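Local coordinates for orotate phosphoribosyltransferase (Aeropyrum pernix, PDB 2YZK) that catalyses the magnesium-dependent transfer of ribose 5-phosphate from 5-phosphoribosyl 1-diphosphate to orotate, forming orotidine 5'-monophosphate in de novo pyrimidine synthesis, at the interface of chains A and B. Sequence-based numbering; all coordinates share one arbitrary frame. Chains: chain A/B, Orotate phosphoribosyltransferase.

Contact 1: the interface of chains A and B. Residues chain A 41, 45, 74-75, 78-79; chain B 41, 45, 74-75, 78-79.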
loop_
_atom_site.group_PDB
_atom_site.type_symbol
_atom_site.label_atom_id
_atom_site.label_comp_id
_atom_site.label_asym_id
_atom_site.label_seq_id
_atom_site.Cartn_x
_atom_site.Cartn_y
_atom_site.Cartn_z
ATOM N N TYR A 41 -7.438 -4.383 -11.890
ATOM C CA TYR A 41 -7.534 -3.410 -10.814
ATOM C C TYR A 41 -8.283 -2.148 -11.228
ATOM O O TYR A 41 -8.888 -1.488 -10.386
ATOM C CB TYR A 41 -6.155 -3.093 -10.190
ATOM C CG TYR A 41 -5.148 -2.296 -10.997
ATOM C CD1 TYR A 41 -5.423 -1.000 -11.432
ATOM C CD2 TYR A 41 -3.870 -2.802 -11.218
ATOM C CE1 TYR A 41 -4.438 -0.223 -12.065
ATOM C CE2 TYR A 41 -2.885 -2.043 -11.841
ATOM C CZ TYR A 41 -3.171 -0.753 -12.261
ATOM O OH TYR A 41 -2.186 -0.007 -12.873
ATOM N N LEU A 45 -11.220 -0.501 -9.171
ATOM C CA LEU A 45 -11.167 0.883 -8.729
ATOM C C LEU A 45 -12.416 1.644 -9.147
ATOM O O LEU A 45 -12.962 2.423 -8.366
ATOM C CB LEU A 45 -9.925 1.581 -9.289
ATOM C CG LEU A 45 -8.594 1.213 -8.632
ATOM C CD1 LEU A 45 -7.470 1.918 -9.366
ATOM C CD2 LEU A 45 -8.602 1.616 -7.158
ATOM N N ALA A 74 -4.372 3.838 -1.717
ATOM C CA ALA A 74 -3.401 4.697 -2.390
ATOM C C ALA A 74 -3.843 5.022 -3.815
ATOM O O ALA A 74 -3.730 6.162 -4.256
ATOM C CB ALA A 74 -2.022 4.031 -2.405
HETATM N N MSE A 75 -4.342 4.019 -4.531
HETATM C CA MSE A 75 -4.789 4.230 -5.899
HETATM C C MSE A 75 -6.026 5.123 -5.952
HETATM O O MSE A 75 -6.150 5.945 -6.850
HETATM C CB MSE A 75 -5.041 2.882 -6.582
HETATM C CG MSE A 75 -3.771 2.040 -6.679
HETATM SE SE MSE A 75 -4.038 0.364 -7.298
HETATM C CE MSE A 75 -4.258 0.754 -9.035
ATOM N N LEU A 78 -4.958 8.766 -5.300
ATOM C CA LEU A 78 -4.343 9.372 -6.479
ATOM C C LEU A 78 -5.409 9.734 -7.521
ATOM O O LEU A 78 -5.366 10.812 -8.121
ATOM C CB LEU A 78 -3.311 8.418 -7.100
ATOM C CG LEU A 78 -2.521 8.938 -8.313
ATOM C CD1 LEU A 78 -1.771 10.215 -7.946
ATOM C CD2 LEU A 78 -1.548 7.869 -8.788
ATOM N N ARG A 79 -6.364 8.831 -7.733
ATOM C CA ARG A 79 -7.430 9.077 -8.705
ATOM C C ARG A 79 -8.245 10.302 -8.305
ATOM O O ARG A 79 -8.688 11.070 -9.158
ATOM C CB ARG A 79 -8.363 7.860 -8.808
ATOM C CG ARG A 79 -7.783 6.647 -9.542
ATOM C CD ARG A 79 -7.687 6.890 -11.046
ATOM N NE ARG A 79 -9.005 7.073 -11.648
ATOM C CZ ARG A 79 -9.878 6.093 -11.865
ATOM N NH1 ARG A 79 -9.577 4.845 -11.536
ATOM N NH2 ARG A 79 -11.064 6.364 -12.393
ATOM N N TYR B 41 2.867 14.551 -2.425
ATOM C CA TYR B 41 3.129 13.258 -3.049
ATOM C C TYR B 41 3.122 13.312 -4.568
ATOM O O TYR B 41 3.744 12.474 -5.213
ATOM C CB TYR B 41 2.175 12.161 -2.527
ATOM C CG TYR B 41 0.715 12.222 -2.942
ATOM C CD1 TYR B 41 0.335 12.092 -4.277
ATOM C CD2 TYR B 41 -0.296 12.301 -1.979
ATOM C CE1 TYR B 41 -1.011 12.030 -4.643
ATOM C CE2 TYR B 41 -1.643 12.239 -2.336
ATOM C CZ TYR B 41 -1.995 12.099 -3.668
ATOM O OH TYR B 41 -3.321 11.996 -4.028
ATOM N N LEU B 45 6.029 11.763 -6.732
ATOM C CA LEU B 45 5.773 10.808 -7.805
ATOM C C LEU B 45 6.396 11.307 -9.099
ATOM O O LEU B 45 6.962 10.527 -9.859
ATOM C CB LEU B 45 4.268 10.603 -8.021
ATOM C CG LEU B 45 3.503 9.816 -6.954
ATOM C CD1 LEU B 45 2.015 9.868 -7.279
ATOM C CD2 LEU B 45 3.993 8.366 -6.904
ATOM N N ALA B 74 2.204 1.505 -5.690
ATOM C CA ALA B 74 0.828 1.430 -6.174
ATOM C C ALA B 74 0.470 2.651 -7.017
ATOM O O ALA B 74 -0.173 2.528 -8.061
ATOM C CB ALA B 74 -0.141 1.303 -4.990
HETATM N N MSE B 75 0.888 3.825 -6.557
HETATM C CA MSE B 75 0.613 5.060 -7.273
HETATM C C MSE B 75 1.408 5.112 -8.579
HETATM O O MSE B 75 0.903 5.597 -9.586
HETATM C CB MSE B 75 0.938 6.252 -6.371
HETATM C CG MSE B 75 0.054 6.276 -5.133
HETATM SE SE MSE B 75 0.529 7.523 -3.909
HETATM C CE MSE B 75 0.003 8.997 -4.791
ATOM N N LEU B 78 -0.276 2.776 -11.115
ATOM C CA LEU B 78 -1.476 3.382 -11.666
ATOM C C LEU B 78 -1.133 4.448 -12.700
ATOM O O LEU B 78 -1.723 4.482 -13.782
ATOM C CB LEU B 78 -2.314 4.009 -10.552
ATOM C CG LEU B 78 -3.660 4.584 -10.995
ATOM C CD1 LEU B 78 -4.531 3.456 -11.522
ATOM C CD2 LEU B 78 -4.342 5.283 -9.820
ATOM N N ARG B 79 -0.179 5.314 -12.375
ATOM C CA ARG B 79 0.198 6.375 -13.304
ATOM C C ARG B 79 0.816 5.846 -14.589
ATOM O O ARG B 79 0.704 6.482 -15.636
ATOM C CB ARG B 79 1.161 7.362 -12.640
ATOM C CG ARG B 79 0.479 8.295 -11.649
ATOM C CD ARG B 79 1.390 9.430 -11.217
ATOM N NE ARG B 79 1.876 10.207 -12.354
ATOM C CZ ARG B 79 2.624 11.301 -12.245
ATOM N NH1 ARG B 79 2.970 11.748 -11.047
ATOM N NH2 ARG B 79 3.029 11.944 -13.332
#
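A:Leu78, on helix 70-80, reaches into chain B with CG anti to its backbone N (chi1 -177°), and its two-fold mate B:Leu78 does the same in the opposite direction. Starting at CB of A:Leu78, the first neighbour is the terminal methyl CE of B:Met75, a selenomethionine here, 4.1 Å away. At CG the chain forks. Branch CD1 packs among side chains of chain B, where it meets the same methyl CE of B:Met75 at 3.8 Å and the ring carbon CE1 of B:Tyr41 at 3.8 Å. B:Leu45 comes in tip to tip, its CD1 lying 3.9 Å from CD1 of A:Leu78. The other branch, CD2, lies over the backbone of the partner helix, 3.4 Å from the carbonyl O of B:Met75. The same methyl touches the aliphatic stem of B:Arg79: CG of B:Arg79 is 3.5 Å from CD2 of A:Leu78, the two side chains crossing at about a right angle. Near the two-fold axis, CD2 of A:Leu78 and CD2 of B:Leu78 meet at 3.9 Å. The selenomethionine chain of B:Met75 bends at chi3 (72°), which turns CE toward the incoming leucine. No polar pair bridges this patch. It is a reciprocal leucine contact that holds paired helices 70-80 together by apolar packing in the homodimer.

Contact 2: the interface of chains A and B. Residues chain A 9, 32-33, 35-37, 41, 71; chain B 77, 82-84, 102-105.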
loop_
_atom_site.group_PDB
_atom_site.type_symbol
_atom_site.label_atom_id
_atom_site.label_comp_id
_atom_site.label_asym_id
_atom_site.label_seq_id
_atom_site.Cartn_x
_atom_site.Cartn_y
_atom_site.Cartn_z
ATOM N N ARG A 9 -8.416 -13.782 -12.576
ATOM C CA ARG A 9 -7.166 -13.575 -11.851
ATOM C C ARG A 9 -6.905 -14.582 -10.734
ATOM O O ARG A 9 -5.892 -14.494 -10.045
ATOM C CB ARG A 9 -7.139 -12.160 -11.263
ATOM C CG ARG A 9 -7.114 -11.046 -12.303
ATOM C CD ARG A 9 -5.803 -11.069 -13.076
ATOM N NE ARG A 9 -4.670 -10.894 -12.172
ATOM C CZ ARG A 9 -3.400 -11.112 -12.502
ATOM N NH1 ARG A 9 -3.079 -11.514 -13.727
ATOM N NH2 ARG A 9 -2.448 -10.941 -11.596
ATOM N N ARG A 32 -5.805 -9.491 -3.610
ATOM C CA ARG A 32 -4.491 -8.986 -3.992
ATOM C C ARG A 32 -4.139 -9.388 -5.421
ATOM O O ARG A 32 -3.397 -8.685 -6.106
ATOM C CB ARG A 32 -3.423 -9.510 -3.026
ATOM C CG ARG A 32 -3.573 -8.998 -1.595
ATOM C CD ARG A 32 -2.600 -9.695 -0.653
ATOM N NE ARG A 32 -2.772 -11.144 -0.682
ATOM C CZ ARG A 32 -2.063 -12.001 0.048
ATOM N NH1 ARG A 32 -1.126 -11.560 0.877
ATOM N NH2 ARG A 32 -2.286 -13.304 -0.061
ATOM N N ARG A 33 -4.677 -10.512 -5.878
ATOM C CA ARG A 33 -4.380 -10.975 -7.227
ATOM C C ARG A 33 -4.905 -10.058 -8.327
ATOM O O ARG A 33 -4.489 -10.162 -9.475
ATOM C CB ARG A 33 -4.895 -12.400 -7.414
ATOM C CG ARG A 33 -4.189 -13.400 -6.508
ATOM C CD ARG A 33 -4.709 -14.802 -6.730
ATOM N NE ARG A 33 -4.256 -15.384 -7.991
ATOM C CZ ARG A 33 -3.058 -15.932 -8.174
ATOM N NH1 ARG A 33 -2.179 -15.974 -7.178
ATOM N NH2 ARG A 33 -2.739 -16.458 -9.350
ATOM N N LEU A 35 -4.362 -6.922 -8.377
ATOM C CA LEU A 35 -3.346 -5.884 -8.550
ATOM C C LEU A 35 -2.340 -6.149 -9.661
ATOM O O LEU A 35 -1.796 -5.214 -10.248
ATOM C CB LEU A 35 -2.597 -5.669 -7.229
ATOM C CG LEU A 35 -3.477 -5.205 -6.065
ATOM C CD1 LEU A 35 -2.693 -5.272 -4.765
ATOM C CD2 LEU A 35 -3.964 -3.785 -6.334
ATOM N N GLY A 36 -2.106 -7.422 -9.959
ATOM C CA GLY A 36 -1.141 -7.765 -10.990
ATOM C C GLY A 36 -1.630 -7.654 -12.426
ATOM O O GLY A 36 -0.993 -8.182 -13.333
ATOM N N ASP A 37 -2.753 -6.975 -12.638
ATOM C CA ASP A 37 -3.301 -6.798 -13.985
ATOM C C ASP A 37 -4.045 -5.465 -14.033
ATOM O O ASP A 37 -5.073 -5.306 -13.380
ATOM C CB ASP A 37 -4.254 -7.950 -14.317
ATOM C CG ASP A 37 -4.728 -7.922 -15.757
ATOM O OD1 ASP A 37 -3.877 -8.018 -16.673
ATOM O OD2 ASP A 37 -5.951 -7.802 -15.974
ATOM N N TYR A 41 -7.438 -4.383 -11.890
ATOM C CA TYR A 41 -7.534 -3.410 -10.814
ATOM C C TYR A 41 -8.283 -2.148 -11.228
ATOM O O TYR A 41 -8.888 -1.488 -10.386
ATOM C CB TYR A 41 -6.155 -3.093 -10.190
ATOM C CG TYR A 41 -5.148 -2.296 -10.997
ATOM C CD1 TYR A 41 -5.423 -1.000 -11.432
ATOM C CD2 TYR A 41 -3.870 -2.802 -11.218
ATOM C CE1 TYR A 41 -4.438 -0.223 -12.065
ATOM C CE2 TYR A 41 -2.885 -2.043 -11.841
ATOM C CZ TYR A 41 -3.171 -0.753 -12.261
ATOM O OH TYR A 41 -2.186 -0.007 -12.873
ATOM N N PRO A 71 -2.905 -0.737 -1.058
ATOM C CA PRO A 71 -2.758 -0.384 -2.475
ATOM C C PRO A 71 -4.030 0.253 -3.018
ATOM O O PRO A 71 -3.982 1.212 -3.795
ATOM C CB PRO A 71 -2.469 -1.725 -3.138
ATOM C CG PRO A 71 -1.769 -2.492 -2.049
ATOM C CD PRO A 71 -2.606 -2.162 -0.841
ATOM N N ALA B 77 2.393 2.468 -10.316
ATOM C CA ALA B 77 1.781 1.483 -11.198
ATOM C C ALA B 77 0.552 2.078 -11.883
ATOM O O ALA B 77 0.358 1.907 -13.089
ATOM C CB ALA B 77 1.397 0.228 -10.411
ATOM N N LYS B 82 0.551 0.118 -15.383
ATOM C CA LYS B 82 1.262 -1.147 -15.245
ATOM C C LYS B 82 0.770 -2.020 -14.100
ATOM O O LYS B 82 0.124 -1.545 -13.175
ATOM C CB LYS B 82 2.752 -0.880 -15.036
ATOM C CG LYS B 82 3.454 -0.261 -16.230
ATOM C CD LYS B 82 4.925 -0.028 -15.929
ATOM C CE LYS B 82 5.681 0.456 -17.164
ATOM N NZ LYS B 82 5.728 -0.559 -18.263
ATOM N N PRO B 83 1.062 -3.329 -14.168
ATOM C CA PRO B 83 0.652 -4.258 -13.112
ATOM C C PRO B 83 1.419 -3.908 -11.831
ATOM O O PRO B 83 2.516 -3.342 -11.886
ATOM C CB PRO B 83 1.088 -5.618 -13.650
ATOM C CG PRO B 83 1.039 -5.451 -15.129
ATOM C CD PRO B 83 1.593 -4.055 -15.336
ATOM N N LEU B 84 0.841 -4.257 -10.687
ATOM C CA LEU B 84 1.464 -4.016 -9.392
ATOM C C LEU B 84 1.676 -5.340 -8.686
ATOM O O LEU B 84 0.893 -6.271 -8.847
ATOM C CB LEU B 84 0.560 -3.159 -8.504
ATOM C CG LEU B 84 1.041 -3.005 -7.057
ATOM C CD1 LEU B 84 2.269 -2.099 -7.019
ATOM C CD2 LEU B 84 -0.071 -2.423 -6.204
ATOM N N GLY B 102 -0.087 -10.226 -5.668
ATOM C CA GLY B 102 -0.581 -9.562 -6.865
ATOM C C GLY B 102 -0.415 -10.427 -8.102
ATOM O O GLY B 102 -1.153 -10.291 -9.073
ATOM N N ASP B 103 0.563 -11.329 -8.054
ATOM C CA ASP B 103 0.858 -12.229 -9.164
ATOM C C ASP B 103 0.977 -11.508 -10.508
ATOM O O ASP B 103 0.314 -11.862 -11.487
ATOM C CB ASP B 103 -0.204 -13.334 -9.246
ATOM C CG ASP B 103 0.151 -14.408 -10.258
ATOM O OD1 ASP B 103 1.343 -14.775 -10.335
ATOM O OD2 ASP B 103 -0.758 -14.896 -10.965
ATOM N N PRO B 104 1.827 -10.474 -10.572
ATOM C CA PRO B 104 1.988 -9.749 -11.835
ATOM C C PRO B 104 2.673 -10.641 -12.882
ATOM O O PRO B 104 3.307 -11.639 -12.543
ATOM C CB PRO B 104 2.821 -8.535 -11.429
ATOM C CG PRO B 104 3.654 -9.060 -10.291
ATOM C CD PRO B 104 2.667 -9.894 -9.505
ATOM N N PRO B 105 2.550 -10.290 -14.169
ATOM C CA PRO B 105 3.167 -11.091 -15.231
ATOM C C PRO B 105 4.681 -11.226 -15.105
ATOM O O PRO B 105 5.366 -10.283 -14.717
ATOM C CB PRO B 105 2.732 -10.368 -16.511
ATOM C CG PRO B 105 2.534 -8.955 -16.064
ATOM C CD PRO B 105 1.875 -9.103 -14.718
HETATM O O HOH W 1 -0.169 -12.386 -14.113
#
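The carbonyl O of A:Arg33 is gripped by two donors from one guanidinium, side-on: NE of A:Arg9 at 2.8 Å and NH2 of A:Arg9 at 3.0 Å. Both approach in the carbonyl plane and lie almost exactly in the plane of the guanidinium, so its rotation is fixed. The favour is returned, for NE of A:Arg33 donates to the backbone O of A:Arg9 at 2.8 Å. Held this way, A:Arg9 turns its NH2 across the interface to the backbone O of B:Asp103, 2.9 Å away, standing 62° out of that carbonyl's plane; a weak bond to O of B:Gly102 joins it. Water 1 links NH1 of A:Arg9 to the same O of B:Asp103. A:Arg33, bent at chi3 (73°), lies alongside B:Asp103, with CB of the aspartate over one guanidinium face, toward its rim. Their salt bridge runs from NH2 of A:Arg33 to carboxylate OD2 of B:Asp103 at 3.0 Å, although the N-H points elsewhere. Farther along, the amide N of B:Leu84 gives a fairly straight bond (161° at H) to O of A:Leu35, 2.8 Å away. The phenol OH of A:Tyr41 donates to O of B:Lys82 at 2.8 Å, from above the carbonyl plane. In the fold, the end of helix 2-9, the 3-10 turn 31-34, the loop 35-37 and the start of helix 38-58 meet the loop leading into strand 84-87, the beginning of that strand and loop 102-105 of the partner.

Contact 3: the interface of chains A and B. Residues chain A 67, 70-71, 74, 86, 88; chain B 35, 66-68, 70-71, 74, 86.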
loop_
_atom_site.group_PDB
_atom_site.type_symbol
_atom_site.label_atom_id
_atom_site.label_comp_id
_atom_site.label_asym_id
_atom_site.label_seq_id
_atom_site.Cartn_x
_atom_site.Cartn_y
_atom_site.Cartn_z
ATOM N N THR A 67 -2.655 -4.008 5.337
ATOM C CA THR A 67 -1.777 -3.951 4.192
ATOM C C THR A 67 -2.565 -4.072 2.900
ATOM O O THR A 67 -2.325 -3.317 1.975
ATOM C CB THR A 67 -0.671 -5.022 4.240
ATOM O OG1 THR A 67 0.006 -4.972 5.504
ATOM C CG2 THR A 67 0.339 -4.743 3.158
ATOM N N LEU A 70 -4.215 -1.184 1.607
ATOM C CA LEU A 70 -3.321 -0.075 1.289
ATOM C C LEU A 70 -3.158 0.261 -0.196
ATOM O O LEU A 70 -3.262 1.423 -0.575
ATOM C CB LEU A 70 -1.950 -0.298 1.943
ATOM C CG LEU A 70 -0.993 0.898 1.948
ATOM C CD1 LEU A 70 -1.708 2.170 2.390
ATOM C CD2 LEU A 70 0.179 0.590 2.863
ATOM N N PRO A 71 -2.905 -0.737 -1.058
ATOM C CA PRO A 71 -2.758 -0.384 -2.475
ATOM C C PRO A 71 -4.030 0.253 -3.018
ATOM O O PRO A 71 -3.982 1.212 -3.795
ATOM C CB PRO A 71 -2.469 -1.725 -3.138
ATOM C CG PRO A 71 -1.769 -2.492 -2.049
ATOM C CD PRO A 71 -2.606 -2.162 -0.841
ATOM N N ALA A 74 -4.372 3.838 -1.717
ATOM C CA ALA A 74 -3.401 4.697 -2.390
ATOM C C ALA A 74 -3.843 5.022 -3.815
ATOM O O ALA A 74 -3.730 6.162 -4.256
ATOM C CB ALA A 74 -2.022 4.031 -2.405
ATOM N N TYR A 86 -3.078 5.821 6.473
ATOM C CA TYR A 86 -3.330 4.406 6.698
ATOM C C TYR A 86 -2.965 3.985 8.097
ATOM O O TYR A 86 -2.147 4.623 8.771
ATOM C CB TYR A 86 -2.610 3.532 5.657
ATOM C CG TYR A 86 -1.097 3.581 5.653
ATOM C CD1 TYR A 86 -0.348 2.688 6.419
ATOM C CD2 TYR A 86 -0.414 4.463 4.815
ATOM C CE1 TYR A 86 1.046 2.664 6.338
ATOM C CE2 TYR A 86 0.977 4.449 4.730
ATOM C CZ TYR A 86 1.699 3.544 5.491
ATOM O OH TYR A 86 3.070 3.502 5.381
ATOM N N ARG A 88 -1.901 0.551 10.417
ATOM C CA ARG A 88 -1.431 -0.822 10.378
ATOM C C ARG A 88 -1.589 -1.505 11.725
ATOM O O ARG A 88 -1.485 -0.864 12.770
ATOM C CB ARG A 88 0.044 -0.874 9.969
ATOM C CG ARG A 88 0.996 -0.344 11.021
ATOM C CD ARG A 88 2.406 -0.871 10.809
ATOM N NE ARG A 88 3.075 -0.271 9.658
ATOM C CZ ARG A 88 4.254 -0.677 9.191
ATOM N NH1 ARG A 88 4.890 -1.687 9.771
ATOM N NH2 ARG A 88 4.806 -0.067 8.154
ATOM N N LEU B 35 2.526 11.431 1.974
ATOM C CA LEU B 35 1.276 10.862 1.482
ATOM C C LEU B 35 0.029 11.614 1.931
ATOM O O LEU B 35 -1.004 11.547 1.271
ATOM C CB LEU B 35 1.177 9.384 1.896
ATOM C CG LEU B 35 2.296 8.503 1.322
ATOM C CD1 LEU B 35 2.279 7.143 2.008
ATOM C CD2 LEU B 35 2.131 8.358 -0.197
ATOM N N ALA B 66 6.202 -3.951 0.938
ATOM C CA ALA B 66 5.341 -3.743 2.106
ATOM C C ALA B 66 6.009 -3.332 3.407
ATOM O O ALA B 66 7.047 -3.876 3.792
ATOM C CB ALA B 66 4.496 -4.983 2.345
ATOM N N THR B 67 5.739 -2.120 3.950
ATOM C CA THR B 67 4.498 -1.392 3.685
ATOM C C THR B 67 4.712 0.042 3.212
ATOM O O THR B 67 3.872 0.584 2.508
ATOM C CB THR B 67 3.544 -1.389 4.903
ATOM O OG1 THR B 67 4.022 -0.474 5.892
ATOM C CG2 THR B 67 3.451 -2.785 5.504
ATOM N N GLY B 68 5.953 0.288 3.689
ATOM C CA GLY B 68 6.539 1.587 3.384
ATOM C C GLY B 68 6.563 2.017 1.928
ATOM O O GLY B 68 6.130 3.121 1.582
ATOM N N LEU B 70 4.893 0.562 -0.397
ATOM C CA LEU B 70 3.696 0.103 -1.069
ATOM C C LEU B 70 2.830 1.197 -1.677
ATOM O O LEU B 70 2.404 1.070 -2.823
ATOM C CB LEU B 70 2.869 -0.793 -0.138
ATOM C CG LEU B 70 1.731 -1.577 -0.816
ATOM C CD1 LEU B 70 2.208 -2.222 -2.115
ATOM C CD2 LEU B 70 1.218 -2.636 0.146
ATOM N N PRO B 71 2.550 2.284 -0.934
ATOM C CA PRO B 71 1.716 3.326 -1.542
ATOM C C PRO B 71 2.383 3.934 -2.781
ATOM O O PRO B 71 1.726 4.204 -3.790
ATOM C CB PRO B 71 1.568 4.347 -0.419
ATOM C CG PRO B 71 1.641 3.499 0.820
ATOM C CD PRO B 71 2.781 2.564 0.494
ATOM N N ALA B 74 2.204 1.505 -5.690
ATOM C CA ALA B 74 0.828 1.430 -6.174
ATOM C C ALA B 74 0.470 2.651 -7.017
ATOM O O ALA B 74 -0.173 2.528 -8.061
ATOM C CB ALA B 74 -0.141 1.303 -4.990
ATOM N N TYR B 86 3.860 -6.952 -4.872
ATOM C CA TYR B 86 4.594 -6.540 -3.688
ATOM C C TYR B 86 4.997 -7.723 -2.842
ATOM O O TYR B 86 4.385 -8.786 -2.897
ATOM C CB TYR B 86 3.805 -5.498 -2.870
ATOM C CG TYR B 86 2.561 -5.984 -2.160
ATOM C CD1 TYR B 86 2.635 -6.558 -0.888
ATOM C CD2 TYR B 86 1.303 -5.805 -2.732
ATOM C CE1 TYR B 86 1.477 -6.933 -0.200
ATOM C CE2 TYR B 86 0.143 -6.178 -2.056
ATOM C CZ TYR B 86 0.239 -6.738 -0.790
ATOM O OH TYR B 86 -0.908 -7.080 -0.110
HETATM O O HOH W 2 4.421 4.326 3.010
HETATM O O HOH W 3 4.462 1.805 6.688
#
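B:Leu70 and A:Pro71 form one half of the apolar centre, with CD2 of B:Leu70 set against ring carbon CG of A:Pro71 at 3.7 Å; A:Leu70 and B:Pro71 form the other, CD2 to CG at 3.8 Å. These residues open helix 70-80 just after the pyrophosphate loop of the type I phosphoribosyltransferase fold, where a cis peptide precedes A:Thr67 and B:Thr67. Each leucine has CG anti to its backbone N (chi1 -168°), which carries CD2 across to the partner's proline and also over the centre of the ring of A:Tyr86 or B:Tyr86 in its own chain. Along the helices, CB of A:Ala74 rests 3.9 Å from CA of B:Pro71. Farther out, the rim of the A:Tyr86 ring touches the partner, CE2 meeting CD1 of B:Leu35 at 4.0 Å. The two threonines break the symmetry. A:Thr67 (chi1 -51°) sends methyl CG2 inward to CD2 of B:Leu70, 3.8 Å away, whereas B:Thr67 puts OG1 in the crowded position between N and the carbonyl carbon (chi1 75°), facing the polar rim. There the phenol OH of A:Tyr86 reaches chain B through two waters: water 2, 2.9 Å from that OH, passes to the backbone O of B:Gly68, and water 3 to OG1 of B:Thr67. A:Arg88, predicted to bind 5-phosphoribosyl 1-diphosphate at a site shared between subunits, lies beside this hydroxyl, but its side chain is poorly ordered and the modelled spacing is too short to carry weight.

Helix 70-80 runs through all three contacts. Contact 1 and contact 3, their C-alpha centres about 11 Å apart, share A:Ala74 and B:Ala74, so one helix pair lies at the heart of both. Contact 2 lies about 12 Å from contact 1 and about 14 Å from contact 3; A:Tyr41 joins it to contact 1 and A:Pro71 to contact 3. Contact 2 adds polar clasps around this apolar middle. Because the dimer is two-fold symmetric, contact 2 also occurs with the chains exchanged. The dimer probably places the pyrophosphate loops, and the arginine inferred to bind substrate, near the subunit boundary, in keeping with a shared site.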